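Local coordinates for protein MB2760 (Mycobacterium tuberculosis, PDB 2BNG) that hydrolyses long or bulky lipophilic epoxides in vitro, such as 9,10-epoxystearic acid and cholesterol 5,6-oxide, to diols, at residues D37-F51 against G115-Y127. Residues are numbered along the deposited sequence; the frame is centred on the assembly and turned at random.
Sequences DAALGDDLVYENVGF and GRITLWRDYFDVY
A water is gripped by three side chains of two adjacent strands: it accepts from Tyr46 OH and donates to Asn48 OD1 and to Asp122 OD2, the last at 2.9 Å. Strands 44-48 and 116-123 run parallel in the curved mixed sheet of this NTF2-like fold, joined by bonds such as Glu47 N to Trp120 O (2.8 Å); the water, bonded to the proton acceptor Asp122, lies at the active site. Asp122 OD2 also forms a salt bridge with Arg91 and takes a weak bond from Trp120 NE1, while Asn48 ND2 donates to Tyr46 OH, 3.1 Å away, and to Ser52. An amide suits this place because it donates and accepts at once. On the same face Tyr46 and Trp120 stack, centroids 3.9 Å apart and planes at 19°; flat rings suit neighbouring strands, and Tyr46 CE1 lies over the centre of the indole six-membered ring. Phe24 meets Trp120 edge-to-face. On the opposite face, Arg121 NE donates to Glu47 OE1 in a salt bridge (2.7 Å), opposite charges suiting paired positions; Arg53 bridges OE2, and Arg121 NH1 bridges Glu90 of the second subunit, joining the subunits. Beyond, Val49 CG2 sits over the Tyr123 ring, 3.7 Å from its centroid.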
loop_
_atom_site.group_PDB
_atom_site.type_symbol
_atom_site.label_atom_id
_atom_site.label_comp_id
_atom_site.label_asym_id
_atom_site.label_seq_id
_atom_site.Cartn_x
_atom_site.Cartn_y
_atom_site.Cartn_z
ATOM N N ASP C 37 -31.819 19.442 20.838
ATOM C CA ASP C 37 -33.188 19.047 21.208
ATOM C C ASP C 37 -33.406 17.562 21.429
ATOM O O ASP C 37 -34.057 17.158 22.388
ATOM C CB ASP C 37 -34.175 19.480 20.128
ATOM C CG ASP C 37 -34.549 20.912 20.253
ATOM O OD1 ASP C 37 -34.633 21.396 21.398
ATOM O OD2 ASP C 37 -34.749 21.574 19.222
ATOM N N ALA C 38 -32.895 16.751 20.516
ATOM C CA ALA C 38 -32.980 15.304 20.655
ATOM C C ALA C 38 -32.146 14.781 21.838
ATOM O O ALA C 38 -32.515 13.773 22.445
ATOM C CB ALA C 38 -32.556 14.633 19.366
ATOM N N ALA C 39 -31.044 15.468 22.171
ATOM C CA ALA C 39 -30.092 14.976 23.176
ATOM C C ALA C 39 -30.568 15.173 24.616
ATOM O O ALA C 39 -30.146 14.442 25.508
ATOM C CB ALA C 39 -28.729 15.622 22.985
ATOM N N LEU C 40 -31.449 16.145 24.857
ATOM C CA LEU C 40 -31.756 16.531 26.242
ATOM C C LEU C 40 -33.060 15.929 26.721
ATOM O O LEU C 40 -34.102 16.131 26.116
ATOM C CB LEU C 40 -31.778 18.056 26.413
ATOM C CG LEU C 40 -30.496 18.836 26.080
ATOM C CD1 LEU C 40 -30.720 20.346 26.253
ATOM C CD2 LEU C 40 -29.299 18.359 26.904
ATOM N N GLY C 41 -32.996 15.177 27.812
ATOM C CA GLY C 41 -34.175 14.569 28.388
ATOM C C GLY C 41 -35.170 15.601 28.901
ATOM O O GLY C 41 -34.788 16.688 29.342
ATOM N N ASP C 42 -36.450 15.249 28.852
ATOM C CA ASP C 42 -37.523 16.112 29.360
ATOM C C ASP C 42 -37.328 16.613 30.790
ATOM O O ASP C 42 -37.639 17.760 31.082
ATOM C CB ASP C 42 -38.881 15.436 29.213
ATOM C CG ASP C 42 -39.392 15.461 27.777
ATOM O OD1 ASP C 42 -40.391 14.764 27.478
ATOM O OD2 ASP C 42 -38.801 16.173 26.933
ATOM N N ASP C 43 -36.778 15.776 31.662
ATOM C CA ASP C 43 -36.500 16.188 33.031
ATOM C C ASP C 43 -35.042 16.521 33.335
ATOM O O ASP C 43 -34.588 16.387 34.475
ATOM C CB ASP C 43 -37.017 15.152 33.991
ATOM C CG ASP C 43 -38.522 15.166 34.069
ATOM O OD1 ASP C 43 -39.045 14.894 35.152
ATOM O OD2 ASP C 43 -39.219 15.468 33.078
ATOM N N LEU C 44 -34.320 16.982 32.318
ATOM C CA LEU C 44 -32.977 17.497 32.499
ATOM C C LEU C 44 -32.887 18.446 33.685
ATOM O O LEU C 44 -33.731 19.344 33.836
ATOM C CB LEU C 44 -32.520 18.231 31.240
ATOM C CG LEU C 44 -31.142 18.892 31.288
ATOM C CD1 LEU C 44 -29.990 17.859 31.330
ATOM C CD2 LEU C 44 -30.997 19.845 30.103
ATOM N N VAL C 45 -31.879 18.241 34.536
ATOM C CA VAL C 45 -31.416 19.330 35.389
ATOM C C VAL C 45 -30.035 19.804 34.955
ATOM O O VAL C 45 -29.081 19.006 34.822
ATOM C CB VAL C 45 -31.605 19.109 36.965
ATOM C CG1 VAL C 45 -32.306 17.769 37.337
ATOM C CG2 VAL C 45 -30.330 19.381 37.757
ATOM N N TYR C 46 -29.964 21.111 34.691
ATOM C CA TYR C 46 -28.772 21.767 34.163
ATOM C C TYR C 46 -28.190 22.800 35.146
ATOM O O TYR C 46 -28.809 23.852 35.443
ATOM C CB TYR C 46 -29.075 22.409 32.800
ATOM C CG TYR C 46 -28.018 23.362 32.281
ATOM C CD1 TYR C 46 -26.658 23.043 32.357
ATOM C CD2 TYR C 46 -28.379 24.569 31.684
ATOM C CE1 TYR C 46 -25.675 23.911 31.847
ATOM C CE2 TYR C 46 -27.411 25.458 31.181
ATOM C CZ TYR C 46 -26.062 25.115 31.277
ATOM O OH TYR C 46 -25.090 25.951 30.804
ATOM N N GLU C 47 -26.981 22.502 35.618
ATOM C CA GLU C 47 -26.323 23.297 36.643
ATOM C C GLU C 47 -24.995 23.811 36.151
ATOM O O GLU C 47 -24.165 23.047 35.662
ATOM C CB GLU C 47 -26.073 22.469 37.906
ATOM C CG GLU C 47 -27.335 22.135 38.679
ATOM C CD GLU C 47 -27.169 21.024 39.736
ATOM O OE1 GLU C 47 -26.131 20.296 39.767
ATOM O OE2 GLU C 47 -28.114 20.878 40.552
ATOM N N ASN C 48 -24.811 25.117 36.259
ATOM C CA ASN C 48 -23.482 25.678 36.339
ATOM C C ASN C 48 -23.227 25.826 37.832
ATOM O O ASN C 48 -23.867 26.651 38.492
ATOM C CB ASN C 48 -23.435 27.012 35.612
ATOM C CG ASN C 48 -23.604 26.848 34.130
ATOM O OD1 ASN C 48 -22.755 26.252 33.472
ATOM N ND2 ASN C 48 -24.715 27.350 33.589
ATOM N N VAL C 49 -22.335 25.003 38.372
ATOM C CA VAL C 49 -22.247 24.836 39.825
ATOM C C VAL C 49 -21.952 26.149 40.538
ATOM O O VAL C 49 -20.965 26.829 40.225
ATOM C CB VAL C 49 -21.162 23.794 40.208
ATOM C CG1 VAL C 49 -21.192 23.449 41.546
ATOM C CG2 VAL C 49 -21.440 22.570 39.710
ATOM N N GLY C 50 -22.824 26.498 41.489
ATOM C CA GLY C 50 -22.706 27.723 42.266
ATOM C C GLY C 50 -23.374 28.912 41.596
ATOM O O GLY C 50 -23.417 29.997 42.176
ATOM N N PHE C 51 -23.893 28.735 40.382
ATOM C CA PHE C 51 -24.398 29.890 39.624
ATOM C C PHE C 51 -25.814 29.797 39.068
ATOM O O PHE C 51 -26.547 30.775 39.098
ATOM C CB PHE C 51 -23.403 30.313 38.524
ATOM C CG PHE C 51 -22.115 30.832 39.082
ATOM C CD1 PHE C 51 -21.973 32.182 39.393
ATOM C CD2 PHE C 51 -21.067 29.961 39.382
ATOM C CE1 PHE C 51 -20.787 32.664 39.959
ATOM C CE2 PHE C 51 -19.892 30.433 39.950
ATOM C CZ PHE C 51 -19.754 31.789 40.240
ATOM N N GLY C 115 -29.940 7.150 25.776
ATOM C CA GLY C 115 -29.454 8.131 24.807
ATOM C C GLY C 115 -29.768 9.587 25.128
ATOM O O GLY C 115 -29.282 10.485 24.444
ATOM N N ARG C 116 -30.563 9.836 26.171
ATOM C CA ARG C 116 -30.880 11.217 26.553
ATOM C C ARG C 116 -30.192 11.686 27.829
ATOM O O ARG C 116 -30.052 10.926 28.794
ATOM C CB ARG C 116 -32.395 11.457 26.575
ATOM C CG ARG C 116 -32.975 11.047 25.227
ATOM C CD ARG C 116 -34.266 11.670 24.829
ATOM N NE ARG C 116 -34.246 13.118 24.587
ATOM C CZ ARG C 116 -35.322 13.800 24.173
ATOM N NH1 ARG C 116 -36.429 13.165 23.964
ATOM N NH2 ARG C 116 -35.336 15.096 23.956
ATOM N N ILE C 117 -29.757 12.944 27.812
ATOM C CA ILE C 117 -29.070 13.544 28.935
ATOM C C ILE C 117 -30.073 14.045 29.967
ATOM O O ILE C 117 -30.903 14.907 29.686
ATOM C CB ILE C 117 -28.124 14.674 28.467
ATOM C CG1 ILE C 117 -27.012 14.079 27.587
ATOM C CG2 ILE C 117 -27.575 15.484 29.683
ATOM C CD1 ILE C 117 -26.144 15.101 26.846
ATOM N N THR C 118 -29.978 13.486 31.176
ATOM C CA THR C 118 -30.874 13.847 32.281
ATOM C C THR C 118 -30.218 14.758 33.316
ATOM O O THR C 118 -30.913 15.481 34.031
ATOM C CB THR C 118 -31.489 12.600 32.947
ATOM O OG1 THR C 118 -30.443 11.770 33.465
ATOM C CG2 THR C 118 -32.324 11.809 31.918
ATOM N N LEU C 119 -28.883 14.719 33.379
ATOM C CA LEU C 119 -28.110 15.627 34.217
ATOM C C LEU C 119 -26.984 16.243 33.405
ATOM O O LEU C 119 -26.285 15.545 32.674
ATOM C CB LEU C 119 -27.536 14.928 35.459
ATOM C CG LEU C 119 -26.603 15.781 36.333
ATOM C CD1 LEU C 119 -27.337 16.964 37.003
ATOM C CD2 LEU C 119 -25.863 14.940 37.362
ATOM N N TRP C 120 -26.823 17.561 33.538
ATOM C CA TRP C 120 -25.704 18.284 32.922
ATOM C C TRP C 120 -25.208 19.285 33.960
ATOM O O TRP C 120 -25.882 20.287 34.283
ATOM C CB TRP C 120 -26.149 18.968 31.640
ATOM C CG TRP C 120 -25.162 19.906 31.021
ATOM C CD1 TRP C 120 -23.820 19.950 31.239
ATOM C CD2 TRP C 120 -25.449 20.921 30.046
ATOM N NE1 TRP C 120 -23.242 20.941 30.462
ATOM C CE2 TRP C 120 -24.226 21.557 29.728
ATOM C CE3 TRP C 120 -26.624 21.358 29.412
ATOM C CZ2 TRP C 120 -24.140 22.599 28.790
ATOM C CZ3 TRP C 120 -26.538 22.413 28.484
ATOM C CH2 TRP C 120 -25.307 23.010 28.186
ATOM N N ARG C 121 -24.036 18.981 34.503
ATOM C CA ARG C 121 -23.477 19.732 35.616
ATOM C C ARG C 121 -22.068 20.223 35.275
ATOM O O ARG C 121 -21.109 19.441 35.216
ATOM C CB ARG C 121 -23.435 18.859 36.869
ATOM C CG ARG C 121 -23.063 19.657 38.087
ATOM C CD ARG C 121 -22.929 18.801 39.336
ATOM N NE ARG C 121 -24.221 18.361 39.864
ATOM C CZ ARG C 121 -24.421 17.147 40.376
ATOM N NH1 ARG C 121 -23.429 16.255 40.398
ATOM N NH2 ARG C 121 -25.604 16.795 40.823
ATOM N N ASP C 122 -21.942 21.515 35.030
ATOM C CA ASP C 122 -20.634 22.051 34.645
ATOM C C ASP C 122 -19.991 22.754 35.833
ATOM O O ASP C 122 -20.636 23.567 36.511
ATOM C CB ASP C 122 -20.761 22.985 33.434
ATOM C CG ASP C 122 -20.704 22.238 32.084
ATOM O OD1 ASP C 122 -20.343 21.037 32.019
ATOM O OD2 ASP C 122 -21.012 22.861 31.048
ATOM N N TYR C 123 -18.726 22.418 36.066
ATOM C CA TYR C 123 -17.895 22.990 37.111
ATOM C C TYR C 123 -16.828 23.897 36.490
ATOM O O TYR C 123 -16.188 23.529 35.510
ATOM C CB TYR C 123 -17.138 21.877 37.836
ATOM C CG TYR C 123 -17.949 20.961 38.717
ATOM C CD1 TYR C 123 -18.493 19.775 38.212
ATOM C CD2 TYR C 123 -18.148 21.260 40.086
ATOM C CE1 TYR C 123 -19.218 18.908 39.047
ATOM C CE2 TYR C 123 -18.863 20.401 40.919
ATOM C CZ TYR C 123 -19.387 19.235 40.389
ATOM O OH TYR C 123 -20.102 18.399 41.191
ATOM N N PHE C 124 -16.595 25.053 37.104
ATOM C CA PHE C 124 -15.517 25.951 36.690
ATOM C C PHE C 124 -15.152 26.853 37.874
ATOM O O PHE C 124 -15.846 26.846 38.895
ATOM C CB PHE C 124 -15.939 26.816 35.487
ATOM C CG PHE C 124 -17.273 27.441 35.648
ATOM C CD1 PHE C 124 -18.397 26.840 35.120
ATOM C CD2 PHE C 124 -17.411 28.626 36.344
ATOM C CE1 PHE C 124 -19.644 27.418 35.266
ATOM C CE2 PHE C 124 -18.647 29.215 36.509
ATOM C CZ PHE C 124 -19.768 28.616 35.977
ATOM N N ASP C 125 -14.088 27.646 37.709
ATOM C CA ASP C 125 -13.523 28.503 38.767
ATOM C C ASP C 125 -13.669 29.981 38.356
ATOM O O ASP C 125 -13.328 30.351 37.234
ATOM C CB ASP C 125 -12.063 28.070 38.958
ATOM C CG ASP C 125 -11.201 29.066 39.715
ATOM O OD1 ASP C 125 -11.670 29.750 40.645
ATOM O OD2 ASP C 125 -9.985 29.123 39.405
ATOM N N VAL C 126 -14.187 30.823 39.253
ATOM C CA VAL C 126 -14.377 32.237 38.906
ATOM C C VAL C 126 -13.034 32.896 38.659
ATOM O O VAL C 126 -12.927 33.792 37.834
ATOM C CB VAL C 126 -15.199 33.072 39.958
ATOM C CG1 VAL C 126 -16.550 32.426 40.235
ATOM C CG2 VAL C 126 -14.427 33.226 41.245
ATOM N N TYR C 127 -12.009 32.447 39.369
ATOM C CA TYR C 127 -10.688 33.017 39.169
ATOM C C TYR C 127 -10.136 32.774 37.738
ATOM O O TYR C 127 -9.724 33.712 37.035
ATOM C CB TYR C 127 -9.760 32.489 40.245
ATOM C CG TYR C 127 -8.309 32.842 40.089
ATOM C CD1 TYR C 127 -7.870 34.166 40.142
ATOM C CD2 TYR C 127 -7.365 31.837 39.921
ATOM C CE1 TYR C 127 -6.518 34.479 40.013
ATOM C CE2 TYR C 127 -6.009 32.129 39.806
ATOM C CZ TYR C 127 -5.597 33.455 39.845
ATOM O OH TYR C 127 -4.260 33.743 39.722
HETATM O O HOH W 1 -22.591 25.288 31.051
HETATM O O HOH W 2 -18.535 26.229 39.205
#